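Local coordinates for protein S12 family peptidase (Streptomyces sp. 82F2, PDB 3WWX) that probably hydrolyses amide bonds with preference for D-configured substrates, as a secreted serine-peptidase relative of the beta-lactamases, at residues M288-G300 and S334-A346. Sequence-based numbering, arbitrary orientation.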
ATOM      1  N   MET A 288      -8.003  -2.149  -4.263  1.00 10.87           N
ATOM      2  CA  MET A 288      -8.530  -1.456  -5.437  1.00 13.33           C
ATOM      3  C   MET A 288      -8.897  -2.447  -6.518  1.00 12.98           C
ATOM      4  O   MET A 288      -8.283  -3.496  -6.598  1.00 14.77           O
ATOM      5  CB  MET A 288      -7.451  -0.547  -6.011  1.00 18.01           C
ATOM      6  CG  MET A 288      -7.352   0.759  -5.323  1.00 30.82           C
ATOM      7  SD  MET A 288      -6.310   1.904  -6.237  1.00 47.30           S
ATOM      8  CE  MET A 288      -4.768   0.991  -6.263  1.00 34.16           C
ATOM      9  N   LYS A 289      -9.891  -2.096  -7.334  1.00 11.69           N
ATOM     10  CA  LYS A 289     -10.213  -2.864  -8.535  1.00 12.91           C
ATOM     11  C   LYS A 289     -10.046  -1.983  -9.764  1.00 12.65           C
ATOM     12  O   LYS A 289     -10.182  -0.762  -9.694  1.00 14.02           O
ATOM     13  CB  LYS A 289     -11.638  -3.420  -8.484  1.00 18.93           C
ATOM     14  CG  LYS A 289     -12.720  -2.431  -8.813  1.00 22.51           C
ATOM     15  CD  LYS A 289     -14.102  -3.078  -8.910  1.00 19.81           C
ATOM     16  CE  LYS A 289     -15.130  -2.023  -9.233  1.00 25.08           C
ATOM     17  NZ  LYS A 289     -16.511  -2.567  -9.323  1.00 36.10           N
ATOM     18  N   ASP A 290      -9.738  -2.603 -10.896  1.00 13.09           N
ATOM     19  CA  ASP A 290      -9.627  -1.881 -12.156  1.00 14.94           C
ATOM     20  C   ASP A 290     -10.013  -2.866 -13.229  1.00 17.58           C
ATOM     21  O   ASP A 290      -9.745  -4.047 -13.102  1.00 16.97           O
ATOM     22  CB  ASP A 290      -8.192  -1.384 -12.353  1.00 17.55           C
ATOM     23  CG  ASP A 290      -8.050  -0.392 -13.509  1.00 21.56           C
ATOM     24  OD1 ASP A 290      -9.068   0.037 -14.088  1.00 23.28           O
ATOM     25  OD2 ASP A 290      -6.887  -0.040 -13.798  1.00 29.51           O
ATOM     26  N   LYS A 291     -10.668  -2.396 -14.275  1.00 16.51           N
ATOM     27  CA  LYS A 291     -10.889  -3.233 -15.442  1.00 15.76           C
ATOM     28  C   LYS A 291      -9.964  -2.780 -16.552  1.00 14.71           C
ATOM     29  O   LYS A 291      -9.997  -1.620 -16.974  1.00 17.89           O
ATOM     30  CB  LYS A 291     -12.330  -3.144 -15.916  1.00 16.60           C
ATOM     31  CG  LYS A 291     -12.558  -4.110 -17.060  1.00 19.30           C
ATOM     32  CD  LYS A 291     -13.904  -4.796 -16.991  1.00 29.85           C
ATOM     33  CE  LYS A 291     -15.026  -3.818 -17.120  1.00 33.81           C
ATOM     34  NZ  LYS A 291     -14.799  -2.897 -18.261  1.00 45.35           N
ATOM     35  N   LEU A 292      -9.145  -3.702 -17.029  1.00 13.59           N
ATOM     36  CA  LEU A 292      -8.105  -3.393 -18.000  1.00 13.74           C
ATOM     37  C   LEU A 292      -8.659  -3.365 -19.429  1.00 16.31           C
ATOM     38  O   LEU A 292      -9.835  -3.639 -19.656  1.00 16.74           O
ATOM     39  CB  LEU A 292      -6.962  -4.390 -17.860  1.00 14.44           C
ATOM     40  CG  LEU A 292      -6.399  -4.505 -16.435  1.00 13.26           C
ATOM     41  CD1 LEU A 292      -5.373  -5.601 -16.404  1.00 12.54           C
ATOM     42  CD2 LEU A 292      -5.788  -3.177 -15.968  1.00 15.47           C
ATOM     43  N   SER A 293      -7.808  -3.008 -20.380  1.00 18.39           N
ATOM     44  CA  SER A 293      -8.263  -2.711 -21.732  1.00 21.01           C
ATOM     45  C   SER A 293      -8.979  -3.904 -22.331  1.00 21.13           C
ATOM     46  O   SER A 293      -9.978  -3.734 -23.038  1.00 21.05           O
ATOM     47  CB  SER A 293      -7.080  -2.300 -22.616  1.00 19.46           C
ATOM     48  OG  SER A 293      -6.177  -3.364 -22.817  1.00 18.31           O
ATOM     49  N   CYS A 294      -8.472  -5.099 -22.028  1.00 15.80           N
ATOM     50  CA  CYS A 294      -8.993  -6.353 -22.578  1.00 19.00           C
ATOM     51  C   CYS A 294     -10.143  -6.912 -21.752  1.00 17.40           C
ATOM     52  O   CYS A 294     -10.616  -8.015 -22.031  1.00 21.54           O
ATOM     53  CB  CYS A 294      -7.897  -7.400 -22.680  1.00 17.51           C
ATOM     54  SG  CYS A 294      -7.241  -7.982 -21.086  1.00 17.62           S
ATOM     55  N   GLY A 295     -10.599  -6.171 -20.751  1.00 16.98           N
ATOM     56  CA  GLY A 295     -11.775  -6.556 -19.978  1.00 15.13           C
ATOM     57  C   GLY A 295     -11.483  -7.376 -18.728  1.00 13.19           C
ATOM     58  O   GLY A 295     -12.364  -7.619 -17.910  1.00 14.77           O
ATOM     59  N   VAL A 296     -10.232  -7.761 -18.557  1.00 12.38           N
ATOM     60  CA  VAL A 296      -9.850  -8.465 -17.343  1.00 13.25           C
ATOM     61  C   VAL A 296      -9.856  -7.509 -16.156  1.00 12.23           C
ATOM     62  O   VAL A 296      -9.275  -6.402 -16.206  1.00 12.99           O
ATOM     63  CB  VAL A 296      -8.483  -9.148 -17.482  1.00 11.10           C
ATOM     64  CG1 VAL A 296      -7.996  -9.708 -16.158  1.00 13.50           C
ATOM     65  CG2 VAL A 296      -8.542 -10.285 -18.513  1.00 12.57           C
ATOM     66  N   GLU A 297     -10.509  -7.950 -15.093  1.00 12.94           N
ATOM     67  CA  GLU A 297     -10.628  -7.190 -13.869  1.00 11.47           C
ATOM     68  C   GLU A 297      -9.564  -7.654 -12.889  1.00 12.95           C
ATOM     69  O   GLU A 297      -9.430  -8.847 -12.602  1.00 13.58           O
ATOM     70  CB  GLU A 297     -12.015  -7.426 -13.280  1.00 11.47           C
ATOM     71  CG  GLU A 297     -12.269  -6.739 -11.966  1.00 16.49           C
ATOM     72  CD  GLU A 297     -13.611  -7.134 -11.363  1.00 19.35           C
ATOM     73  OE1 GLU A 297     -13.705  -8.110 -10.566  1.00 17.55           O
ATOM     74  OE2 GLU A 297     -14.585  -6.426 -11.697  1.00 26.57           O
ATOM     75  N   VAL A 298      -8.795  -6.697 -12.373  1.00 11.26           N
ATOM     76  CA  VAL A 298      -7.749  -7.003 -11.400  1.00 11.25           C
ATOM     77  C   VAL A 298      -7.992  -6.274 -10.100  1.00 10.85           C
ATOM     78  O   VAL A 298      -8.594  -5.200 -10.062  1.00 11.54           O
ATOM     79  CB  VAL A 298      -6.342  -6.687 -11.931  1.00 11.63           C
ATOM     80  CG1 VAL A 298      -5.980  -7.674 -13.025  1.00 11.92           C
ATOM     81  CG2 VAL A 298      -6.221  -5.243 -12.429  1.00 13.72           C
ATOM     82  N   TRP A 299      -7.515  -6.905  -9.033  1.00 10.26           N
ATOM     83  CA  TRP A 299      -7.650  -6.451  -7.657  1.00  9.46           C
ATOM     84  C   TRP A 299      -6.265  -6.365  -7.047  1.00 10.44           C
ATOM     85  O   TRP A 299      -5.441  -7.262  -7.214  1.00 10.27           O
ATOM     86  CB  TRP A 299      -8.516  -7.434  -6.839  1.00 11.28           C
ATOM     87  CG  TRP A 299      -9.935  -7.436  -7.304  1.00 10.76           C
ATOM     88  CD1 TRP A 299     -10.457  -8.130  -8.368  1.00 12.07           C
ATOM     89  CD2 TRP A 299     -11.018  -6.696  -6.736  1.00 10.48           C
ATOM     90  NE1 TRP A 299     -11.793  -7.841  -8.503  1.00 13.31           N
ATOM     91  CE2 TRP A 299     -12.164  -6.973  -7.507  1.00 11.61           C
ATOM     92  CE3 TRP A 299     -11.129  -5.816  -5.655  1.00 12.06           C
ATOM     93  CZ2 TRP A 299     -13.412  -6.417  -7.226  1.00 12.72           C
ATOM     94  CZ3 TRP A 299     -12.358  -5.254  -5.377  1.00 14.49           C
ATOM     95  CH2 TRP A 299     -13.491  -5.549  -6.167  1.00 13.43           C
ATOM     96  N   GLY A 300      -5.995  -5.300  -6.309  1.00 10.51           N
ATOM     97  CA  GLY A 300      -4.666  -5.166  -5.730  1.00 11.63           C
ATOM     98  C   GLY A 300      -4.450  -3.776  -5.178  1.00 10.62           C
ATOM     99  O   GLY A 300      -5.381  -3.146  -4.696  1.00 11.25           O
ATOM    100  N   SER A 334       3.894   1.866 -14.276  1.00 16.28           N
ATOM    101  CA  SER A 334       3.492   0.593 -13.690  1.00 17.05           C
ATOM    102  C   SER A 334       2.262   0.027 -14.395  1.00 16.57           C
ATOM    103  O   SER A 334       2.123  -1.185 -14.522  1.00 15.19           O
ATOM    104  CB  SER A 334       3.236   0.775 -12.192  1.00 23.53           C
ATOM    105  OG  SER A 334       2.215   1.721 -11.985  1.00 29.18           O
ATOM    106  N   GLN A 335       1.386   0.895 -14.886  1.00 16.14           N
ATOM    107  CA  GLN A 335       0.198   0.417 -15.582  1.00 15.34           C
ATOM    108  C   GLN A 335       0.567  -0.347 -16.846  1.00 14.54           C
ATOM    109  O   GLN A 335      -0.098  -1.331 -17.197  1.00 15.40           O
ATOM    110  CB  GLN A 335      -0.762   1.566 -15.911  1.00 18.66           C
ATOM    111  CG  GLN A 335      -2.173   1.106 -16.236  1.00 17.11           C
ATOM    112  CD  GLN A 335      -2.879   0.473 -15.051  1.00 19.03           C
ATOM    113  OE1 GLN A 335      -2.459   0.604 -13.898  1.00 19.97           O
ATOM    114  NE2 GLN A 335      -3.958  -0.236 -15.339  1.00 23.16           N
ATOM    115  N   LYS A 336       1.626   0.063 -17.542  1.00 15.21           N
ATOM    116  CA  LYS A 336       2.072  -0.675 -18.714  1.00 14.26           C
ATOM    117  C   LYS A 336       2.445  -2.121 -18.364  1.00 15.29           C
ATOM    118  O   LYS A 336       2.229  -3.029 -19.151  1.00 15.30           O
ATOM    119  CB  LYS A 336       3.262   0.017 -19.380  1.00 15.13           C
ATOM    120  CG  LYS A 336       2.922   1.269 -20.153  1.00 27.04           C
ATOM    121  CD  LYS A 336       4.133   1.714 -20.991  1.00 25.81           C
ATOM    122  CE  LYS A 336       3.855   2.994 -21.752  1.00 40.81           C
ATOM    123  NZ  LYS A 336       3.430   4.092 -20.845  1.00 46.56           N
ATOM    124  N   VAL A 337       3.023  -2.345 -17.185  1.00 13.37           N
ATOM    125  CA  VAL A 337       3.402  -3.688 -16.779  1.00 13.85           C
ATOM    126  C   VAL A 337       2.145  -4.526 -16.518  1.00 11.95           C
ATOM    127  O   VAL A 337       2.074  -5.693 -16.904  1.00 12.51           O
ATOM    128  CB  VAL A 337       4.307  -3.659 -15.519  1.00 12.92           C
ATOM    129  CG1 VAL A 337       4.681  -5.068 -15.101  1.00 12.21           C
ATOM    130  CG2 VAL A 337       5.590  -2.833 -15.807  1.00 14.24           C
ATOM    131  N   ILE A 338       1.166  -3.913 -15.870  1.00 10.93           N
ATOM    132  CA  ILE A 338      -0.107  -4.571 -15.562  1.00 11.78           C
ATOM    133  C   ILE A 338      -0.846  -4.936 -16.848  1.00 13.16           C
ATOM    134  O   ILE A 338      -1.314  -6.075 -17.010  1.00 12.26           O
ATOM    135  CB  ILE A 338      -0.969  -3.694 -14.645  1.00 11.39           C
ATOM    136  CG1 ILE A 338      -0.297  -3.537 -13.263  1.00 13.30           C
ATOM    137  CG2 ILE A 338      -2.358  -4.292 -14.469  1.00 12.05           C
ATOM    138  CD1 ILE A 338      -0.869  -2.402 -12.416  1.00 12.55           C
ATOM    139  N   GLU A 339      -0.928  -3.990 -17.778  1.00 13.00           N
ATOM    140  CA  GLU A 339      -1.581  -4.250 -19.054  1.00 13.07           C
ATOM    141  C   GLU A 339      -0.849  -5.327 -19.843  1.00 12.11           C
ATOM    142  O   GLU A 339      -1.480  -6.181 -20.469  1.00 14.44           O
ATOM    143  CB  GLU A 339      -1.693  -2.964 -19.871  1.00 14.18           C
ATOM    144  CG  GLU A 339      -2.846  -2.095 -19.489  1.00 14.79           C
ATOM    145  CD  GLU A 339      -4.157  -2.502 -20.139  1.00 15.07           C
ATOM    146  OE1 GLU A 339      -4.122  -3.252 -21.140  1.00 18.32           O
ATOM    147  OE2 GLU A 339      -5.195  -2.040 -19.657  1.00 16.54           O
ATOM    148  N   ALA A 340       0.479  -5.314 -19.827  1.00 13.09           N
ATOM    149  CA  ALA A 340       1.243  -6.318 -20.557  1.00 13.85           C
ATOM    150  C   ALA A 340       0.940  -7.713 -20.014  1.00 14.53           C
ATOM    151  O   ALA A 340       0.675  -8.665 -20.761  1.00 15.34           O
ATOM    152  CB  ALA A 340       2.713  -6.023 -20.464  1.00 16.22           C
ATOM    153  N   GLU A 341       0.950  -7.833 -18.696  1.00 12.77           N
ATOM    154  CA  GLU A 341       0.765  -9.130 -18.074  1.00 11.44           C
ATOM    155  C   GLU A 341      -0.652  -9.654 -18.249  1.00 11.99           C
ATOM    156  O   GLU A 341      -0.831 -10.824 -18.619  1.00 13.53           O
ATOM    157  CB  GLU A 341       1.113  -9.054 -16.586  1.00 11.88           C
ATOM    158  CG  GLU A 341       0.896 -10.364 -15.811  1.00 12.80           C
ATOM    159  CD  GLU A 341       1.706 -11.535 -16.346  1.00 13.55           C
ATOM    160  OE1 GLU A 341       1.248 -12.685 -16.221  1.00 12.40           O
ATOM    161  OE2 GLU A 341       2.838 -11.329 -16.848  1.00 13.40           O
ATOM    162  N   PHE A 342      -1.657  -8.840 -17.969  1.00 11.96           N
ATOM    163  CA  PHE A 342      -3.034  -9.343 -17.954  1.00 11.61           C
ATOM    164  C   PHE A 342      -3.725  -9.286 -19.311  1.00 15.28           C
ATOM    165  O   PHE A 342      -4.687 -10.018 -19.532  1.00 15.35           O
ATOM    166  CB  PHE A 342      -3.857  -8.629 -16.892  1.00 12.68           C
ATOM    167  CG  PHE A 342      -3.442  -8.974 -15.494  1.00 11.71           C
ATOM    168  CD1 PHE A 342      -3.898 -10.127 -14.879  1.00 11.73           C
ATOM    169  CD2 PHE A 342      -2.567  -8.159 -14.805  1.00 12.11           C
ATOM    170  CE1 PHE A 342      -3.492 -10.445 -13.596  1.00 12.47           C
ATOM    171  CE2 PHE A 342      -2.142  -8.492 -13.536  1.00 12.23           C
ATOM    172  CZ  PHE A 342      -2.612  -9.623 -12.929  1.00 12.22           C
ATOM    173  N   CYS A 343      -3.236  -8.433 -20.212  1.00 14.17           N
ATOM    174  CA  CYS A 343      -3.855  -8.274 -21.540  1.00 15.15           C
ATOM    175  C   CYS A 343      -2.908  -8.526 -22.703  1.00 18.16           C
ATOM    176  O   CYS A 343      -3.353  -8.530 -23.861  1.00 20.10           O
ATOM    177  CB  CYS A 343      -4.464  -6.877 -21.668  1.00 16.28           C
ATOM    178  SG  CYS A 343      -5.825  -6.588 -20.535  1.00 17.67           S
ATOM    179  N   GLY A 344      -1.625  -8.749 -22.415  1.00 17.99           N
ATOM    180  CA  GLY A 344      -0.637  -8.963 -23.461  1.00 19.85           C
ATOM    181  C   GLY A 344      -0.332  -7.711 -24.257  1.00 21.96           C
ATOM    182  O   GLY A 344       0.210  -7.794 -25.360  1.00 27.00           O
ATOM    183  N   THR A 345      -0.673  -6.551 -23.702  1.00 21.07           N
ATOM    184  CA  THR A 345      -0.500  -5.268 -24.374  1.00 24.66           C
ATOM    185  C   THR A 345       0.982  -4.934 -24.546  1.00 27.83           C
ATOM    186  O   THR A 345       1.738  -4.872 -23.571  1.00 24.47           O
ATOM    187  CB  THR A 345      -1.187  -4.134 -23.582  1.00 24.38           C
ATOM    188  OG1 THR A 345      -2.560  -4.468 -23.337  1.00 22.53           O
ATOM    189  CG2 THR A 345      -1.124  -2.811 -24.349  1.00 26.31           C
ATOM    190  N   ALA A 346       1.393  -4.731 -25.792  1.00 27.71           N
ATOM    191  CA  ALA A 346       2.748  -4.293 -26.090  1.00 32.63           C
ATOM    192  C   ALA A 346       2.953  -2.870 -25.580  1.00 36.99           C
ATOM    193  O   ALA A 346       3.923  -2.590 -24.866  1.00 44.57           O
ATOM    194  CB  ALA A 346       2.993  -4.350 -27.581  1.00 37.84           C
TER
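A disulfide joins Cys294 to Cys343, with SG of each 2.1 Å apart and a chi3 of -72°, tying a hairpin turn to the last turn of the C-terminal helix. Beside it, the carboxylate of Glu339 grips Ser293 twice, its two oxygens, on a chain bent at chi2, accepting from N and OG at once. OE2 takes the backbone N-H of Ser293 on its syn lone pair (2.9 Å from N), while OE1 receives the hydroxyl OG of Ser293 at 2.7 Å, also on the syn side. Serine suits this place because its short side chain, at a chi1 of 66°, sets OG against OE1.

Next to these bonds, Leu292 packs against the helix, its branched end suited to meeting two neighbours: CD1 lies 3.4 Å from CB of Phe342 and also touches CG2 of Ile338. Beta-branched Val298 sets CG1 over the centre of the flat Phe342 ring, a CH-pi contact 3.6 Å from the centroid. Farther along, NE2 of Gln335 makes a weak hydrogen bond to OD2 of Asp290.

In this beta-lactamase-like fold the C-terminal helix 334-343 packs on the antiparallel sheet, touching strands 308-315 and 320-326, and its side chains reach on to the hairpin of strands 288-291 and 297-305 in that sheet. The hairpin's type I turn, Leu292 to Gly295, presents Ser293 and Cys294 to the helix and closes on Gly295, whose own phi is positive, a backbone shape glycine takes readily.

In the second shell, OG1 of Thr345 donates to the anti lone pair of Glu339 OE1 (3.0 Å), helping to fix the carboxylate. Gln313 and Leu322 touch both Ile338 and Phe342, and His320 meets the Phe342 ring.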